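Local coordinates for uricase from Arthrobacter globiformis, a protein that catalyses the oxidation of uric acid by oxygen to 5-hydroxyisourate, the first step in breaking urate down to (S)-allantoin, in two crystal structures: PDB 2YZD (chain A, 2.24 Å), residues N18-A23 and V65-Q70; PDB 6OE8 (chain B, 1.99 Å), residues N42-A47 and V89-Q94. Structure 2 is superposed on structure 1 by the backbone atoms of these residues (RMSD 0.15 Å); each is numbered along its deposited sequence.

Structure 1 (2YZD); sequences NQYGKA and VATDTQ. With AZA (8-azaxanthine), chain C.
The Tyr20 ring meets the carbonyl oxygen of Val65 and CG2 of Thr67 at its edge, while the Gln70 amide, its plane turned 81° from the ring, brings NE2 to 3.5 Å from CE2 of Tyr20. Tyr20 OH donates to Val65 O (2.9 Å); Gln70 OE1 is held by Ser46. These residues join strand 13-31 to the start of helix 67-78, beside a second subunit whose strand extends the sheet. Gly21 CA passes 3.4 Å from Gln70 OE1. Lys22, bent at chi2 and chi3 (71° and 84°), crosses Thr67 and gives NZ to OG1 (2.9 Å), although the position of NZ is less sure; both are assigned to the charge relay, and Thr67 and Asp68 to urate binding. 8-Azaxanthine takes the N-H of Thr67 at N7 (2.8 Å), places O6 3.4 Å from Tyr20 CD2 and bonds Arg180 and Gln223 of the second subunit.

Structure 2 (6OE8); sequences NQYGKA and VATDTQ. It carries 2 engineered substitutions outside these segments.
The Tyr44 ring meets the carbonyl oxygen of Val89 and CG2 of Thr91 at its edge, while the Gln94 amide, its plane turned 81° from the ring, brings NE2 to 3.6 Å from CE2 of Tyr44. Tyr44 OH donates to Val89 O (2.6 Å); Gln94 OE1 is held by Ser70. Gly45 CA passes 3.5 Å from Gln94 OE1. Lys46, bent at chi2 and chi3 (78° and 79°), crosses Thr91 and gives NZ to OG1 (3.1 Å); both are assigned to the charge relay, and Thr91 and Asp92 bind urate. A malonate ion, probably from the crystallisation liquor, accepts from the backbone N of Thr91 and of Asp92. One water links the strand to the helix start, accepting from Lys46 NZ (2.9 Å) and donating to Asp92 OD1 (2.7 Å).

Comparison
The bound group is the sharpest difference: 8-azaxanthine touches Tyr20(A), Ala66(A), Thr67(A) and Asp68(A), whereas malonate lies at this place, wholly or in part, in structure 2, so neither site is empty. The inhibitor takes the backbone N-H of Thr67(A) at N7, 2.8 Å away; in the other structure the N of Thr91(B) donates to a malonate oxygen instead. The small ion thus uses the same backbone donor at the helix start, but the contact of azaxanthine O6 with CD2 of Tyr20(A), 3.4 Å, belongs to the inhibitor complex. The touching side chains do not answer beyond the error: Tyr20(A), Lys22(A), Val65(A), Thr67(A), Gln70(A) and their counterparts keep their places. The bonds Tyr20(A) OH to Val65(A) O and Lys22(A) NZ to Thr67(A) OG1 are matched by Tyr44(B) to Val89(B) and Lys46(B) to Thr91(B). Outside the segments, engineered Cys36(B) and Cys310(B) replace Lys12(A) and Glu286(A) in a variant titled hyper-thermostable. Between Lys46(B) NZ and Asp92(B) OD1 a bridging water is modelled in structure 2.

Structure 1 (2YZD)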
loop_
_atom_site.group_PDB
_atom_site.type_symbol
_atom_site.label_atom_id
_atom_site.label_comp_id
_atom_site.label_asym_id
_atom_site.label_seq_id
_atom_site.Cartn_x
_atom_site.Cartn_y
_atom_site.Cartn_z
ATOM N N ASN A 18 18.234 -1.537 23.015
ATOM C CA ASN A 18 17.319 -0.450 22.704
ATOM C C ASN A 18 17.971 0.583 21.797
ATOM O O ASN A 18 19.198 0.689 21.732
ATOM C CB ASN A 18 16.830 0.218 23.997
ATOM C CG ASN A 18 17.940 0.949 24.741
ATOM O OD1 ASN A 18 18.282 2.091 24.417
ATOM N ND2 ASN A 18 18.516 0.286 25.732
ATOM N N GLN A 19 17.128 1.328 21.088
ATOM C CA GLN A 19 17.556 2.381 20.170
ATOM C C GLN A 19 16.353 3.282 19.890
ATOM O O GLN A 19 15.205 2.842 20.000
ATOM C CB GLN A 19 18.061 1.761 18.862
ATOM C CG GLN A 19 17.111 0.725 18.261
ATOM C CD GLN A 19 17.684 0.039 17.031
ATOM O OE1 GLN A 19 18.848 -0.371 17.021
ATOM N NE2 GLN A 19 16.864 -0.098 15.988
ATOM N N TYR A 20 16.613 4.541 19.539
ATOM C CA TYR A 20 15.540 5.487 19.233
ATOM C C TYR A 20 16.071 6.566 18.302
ATOM O O TYR A 20 17.277 6.798 18.242
ATOM C CB TYR A 20 15.020 6.158 20.506
ATOM C CG TYR A 20 15.914 7.282 20.982
ATOM C CD1 TYR A 20 17.167 7.014 21.531
ATOM C CD2 TYR A 20 15.535 8.615 20.822
ATOM C CE1 TYR A 20 18.025 8.041 21.902
ATOM C CE2 TYR A 20 16.384 9.654 21.187
ATOM C CZ TYR A 20 17.631 9.357 21.723
ATOM O OH TYR A 20 18.500 10.370 22.037
ATOM N N GLY A 21 15.167 7.227 17.583
ATOM C CA GLY A 21 15.574 8.287 16.677
ATOM C C GLY A 21 14.431 8.752 15.797
ATOM O O GLY A 21 13.263 8.502 16.097
ATOM N N LYS A 22 14.759 9.452 14.716
ATOM C CA LYS A 22 13.742 9.922 13.787
ATOM C C LYS A 22 13.859 9.044 12.559
ATOM O O LYS A 22 14.961 8.857 12.019
ATOM C CB LYS A 22 13.965 11.383 13.392
ATOM C CG LYS A 22 12.816 11.978 12.577
ATOM C CD LYS A 22 11.561 12.203 13.429
ATOM C CE LYS A 22 11.648 13.535 14.167
ATOM N NZ LYS A 22 10.700 13.607 15.303
ATOM N N ALA A 23 12.726 8.499 12.126
ATOM C CA ALA A 23 12.705 7.634 10.960
ATOM C C ALA A 23 12.056 8.317 9.766
ATOM O O ALA A 23 11.180 9.171 9.913
ATOM C CB ALA A 23 11.967 6.338 11.286
ATOM N N VAL A 65 18.824 12.899 23.200
ATOM C CA VAL A 65 18.986 13.885 22.137
ATOM C C VAL A 65 17.688 13.719 21.345
ATOM O O VAL A 65 17.475 12.697 20.699
ATOM C CB VAL A 65 20.189 13.552 21.221
ATOM C CG1 VAL A 65 20.272 14.555 20.099
ATOM C CG2 VAL A 65 21.485 13.569 22.023
ATOM N N ALA A 66 16.821 14.717 21.417
ATOM C CA ALA A 66 15.523 14.670 20.749
ATOM C C ALA A 66 15.519 14.153 19.314
ATOM O O ALA A 66 16.405 14.467 18.511
ATOM C CB ALA A 66 14.863 16.048 20.808
ATOM N N THR A 67 14.512 13.349 18.993
ATOM C CA THR A 67 14.394 12.825 17.643
ATOM C C THR A 67 14.267 14.026 16.697
ATOM O O THR A 67 14.773 14.010 15.571
ATOM C CB THR A 67 13.149 11.923 17.502
ATOM O OG1 THR A 67 11.968 12.682 17.791
ATOM C CG2 THR A 67 13.234 10.740 18.462
ATOM N N ASP A 68 13.593 15.072 17.174
ATOM C CA ASP A 68 13.397 16.285 16.384
ATOM C C ASP A 68 14.765 16.885 16.069
ATOM O O ASP A 68 14.989 17.424 14.988
ATOM C CB ASP A 68 12.554 17.297 17.160
ATOM C CG ASP A 68 12.250 18.551 16.353
ATOM O OD1 ASP A 68 11.418 18.486 15.422
ATOM O OD2 ASP A 68 12.850 19.608 16.642
ATOM N N THR A 69 15.680 16.779 17.022
ATOM C CA THR A 69 17.026 17.302 16.851
ATOM C C THR A 69 17.790 16.472 15.830
ATOM O O THR A 69 18.509 17.010 14.989
ATOM C CB THR A 69 17.761 17.309 18.197
ATOM O OG1 THR A 69 17.119 18.249 19.062
ATOM C CG2 THR A 69 19.235 17.700 18.028
ATOM N N GLN A 70 17.628 15.156 15.894
ATOM C CA GLN A 70 18.306 14.294 14.943
ATOM C C GLN A 70 17.838 14.677 13.550
ATOM O O GLN A 70 18.637 14.757 12.616
ATOM C CB GLN A 70 18.011 12.823 15.259
ATOM C CG GLN A 70 18.686 12.374 16.556
ATOM C CD GLN A 70 18.348 10.956 16.970
ATOM O OE1 GLN A 70 18.416 10.028 16.167
ATOM N NE2 GLN A 70 18.002 10.779 18.246
HETATM N N1 AZA C . 10.809 10.555 22.933
HETATM C C2 AZA C . 9.591 11.211 23.069
HETATM O O2 AZA C . 8.705 10.741 23.732
HETATM N N3 AZA C . 9.413 12.419 22.423
HETATM C C4 AZA C . 10.413 12.940 21.683
HETATM C C5 AZA C . 11.641 12.301 21.535
HETATM C C6 AZA C . 11.903 11.005 22.192
HETATM O O6 AZA C . 12.940 10.328 22.146
HETATM N N7 AZA C . 12.411 13.056 20.756
HETATM N N8 AZA C . 11.623 14.112 20.469
HETATM N N9 AZA C . 10.394 14.077 21.017
#

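Structure 2 (6OE8)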
loop_
_atom_site.group_PDB
_atom_site.type_symbol
_atom_site.label_atom_id
_atom_site.label_comp_id
_atom_site.label_asym_id
_atom_site.label_seq_id
_atom_site.Cartn_x
_atom_site.Cartn_y
_atom_site.Cartn_z
ATOM N N ASN B 42 18.124 -1.658 22.987
ATOM C CA ASN B 42 17.243 -0.528 22.698
ATOM C C ASN B 42 17.933 0.467 21.769
ATOM O O ASN B 42 19.160 0.587 21.754
ATOM C CB ASN B 42 16.795 0.173 23.988
ATOM C CG ASN B 42 17.941 0.849 24.720
ATOM O OD1 ASN B 42 18.200 2.033 24.521
ATOM N ND2 ASN B 42 18.642 0.093 25.563
ATOM N N GLN B 43 17.121 1.243 21.050
ATOM C CA GLN B 43 17.640 2.255 20.138
ATOM C C GLN B 43 16.501 3.210 19.835
ATOM O O GLN B 43 15.336 2.821 19.914
ATOM C CB GLN B 43 18.171 1.628 18.840
ATOM C CG GLN B 43 17.106 0.962 17.969
ATOM C CD GLN B 43 17.687 0.084 16.862
ATOM O OE1 GLN B 43 18.897 -0.151 16.805
ATOM N NE2 GLN B 43 16.834 -0.331 15.926
ATOM N N TYR B 44 16.824 4.461 19.509
ATOM C CA TYR B 44 15.703 5.373 19.255
ATOM C C TYR B 44 16.146 6.511 18.348
ATOM O O TYR B 44 17.315 6.880 18.315
ATOM C CB TYR B 44 15.147 5.962 20.556
ATOM C CG TYR B 44 15.953 7.164 20.978
ATOM C CD1 TYR B 44 17.218 7.012 21.533
ATOM C CD2 TYR B 44 15.459 8.456 20.796
ATOM C CE1 TYR B 44 17.964 8.111 21.897
ATOM C CE2 TYR B 44 16.204 9.558 21.159
ATOM C CZ TYR B 44 17.453 9.376 21.711
ATOM O OH TYR B 44 18.201 10.472 22.075
ATOM N N GLY B 45 15.181 7.117 17.659
ATOM C CA GLY B 45 15.517 8.287 16.862
ATOM C C GLY B 45 14.375 8.703 15.963
ATOM O O GLY B 45 13.204 8.507 16.291
ATOM N N LYS B 46 14.737 9.276 14.822
ATOM C CA LYS B 46 13.756 9.780 13.871
ATOM C C LYS B 46 13.858 8.971 12.589
ATOM O O LYS B 46 14.941 8.859 12.005
ATOM C CB LYS B 46 13.974 11.261 13.558
ATOM C CG LYS B 46 12.883 11.832 12.657
ATOM C CD LYS B 46 11.613 12.105 13.460
ATOM C CE LYS B 46 11.766 13.404 14.240
ATOM N NZ LYS B 46 10.564 13.814 15.012
ATOM N N ALA B 47 12.734 8.418 12.152
ATOM C CA ALA B 47 12.681 7.590 10.960
ATOM C C ALA B 47 12.036 8.317 9.783
ATOM O O ALA B 47 11.148 9.155 9.951
ATOM C CB ALA B 47 11.909 6.298 11.239
ATOM N N VAL B 89 18.809 12.886 23.294
ATOM C CA VAL B 89 18.893 13.786 22.150
ATOM C C VAL B 89 17.594 13.669 21.364
ATOM O O VAL B 89 17.226 12.581 20.904
ATOM C CB VAL B 89 20.121 13.446 21.298
ATOM C CG1 VAL B 89 20.202 14.343 20.071
ATOM C CG2 VAL B 89 21.399 13.542 22.143
ATOM N N ALA B 90 16.879 14.782 21.226
ATOM C CA ALA B 90 15.521 14.730 20.697
ATOM C C ALA B 90 15.506 14.199 19.270
ATOM O O ALA B 90 16.376 14.527 18.460
ATOM C CB ALA B 90 14.889 16.121 20.737
ATOM N N THR B 91 14.472 13.414 18.941
ATOM C CA THR B 91 14.339 12.955 17.560
ATOM C C THR B 91 14.195 14.146 16.617
ATOM O O THR B 91 14.728 14.136 15.497
ATOM C CB THR B 91 13.146 11.998 17.422
ATOM O OG1 THR B 91 11.921 12.732 17.531
ATOM C CG2 THR B 91 13.184 10.938 18.535
ATOM N N ASP B 92 13.512 15.202 17.075
ATOM C CA ASP B 92 13.442 16.445 16.309
ATOM C C ASP B 92 14.840 17.014 16.048
ATOM O O ASP B 92 15.136 17.492 14.944
ATOM C CB ASP B 92 12.574 17.458 17.064
ATOM C CG ASP B 92 12.312 18.729 16.270
ATOM O OD1 ASP B 92 11.456 18.694 15.363
ATOM O OD2 ASP B 92 12.941 19.770 16.565
ATOM N N THR B 93 15.725 16.943 17.046
ATOM C CA THR B 93 17.096 17.408 16.855
ATOM C C THR B 93 17.837 16.553 15.834
ATOM O O THR B 93 18.614 17.078 15.024
ATOM C CB THR B 93 17.837 17.418 18.194
ATOM O OG1 THR B 93 17.167 18.294 19.108
ATOM C CG2 THR B 93 19.284 17.876 18.023
ATOM N N GLN B 94 17.603 15.235 15.849
ATOM C CA GLN B 94 18.238 14.356 14.871
ATOM C C GLN B 94 17.801 14.729 13.450
ATOM O O GLN B 94 18.636 14.835 12.533
ATOM C CB GLN B 94 17.905 12.894 15.219
ATOM C CG GLN B 94 18.446 12.467 16.614
ATOM C CD GLN B 94 18.238 10.993 16.949
ATOM O OE1 GLN B 94 18.374 10.121 16.098
ATOM N NE2 GLN B 94 17.856 10.721 18.199
HETATM O O HOH W 1 9.797 16.550 15.448
#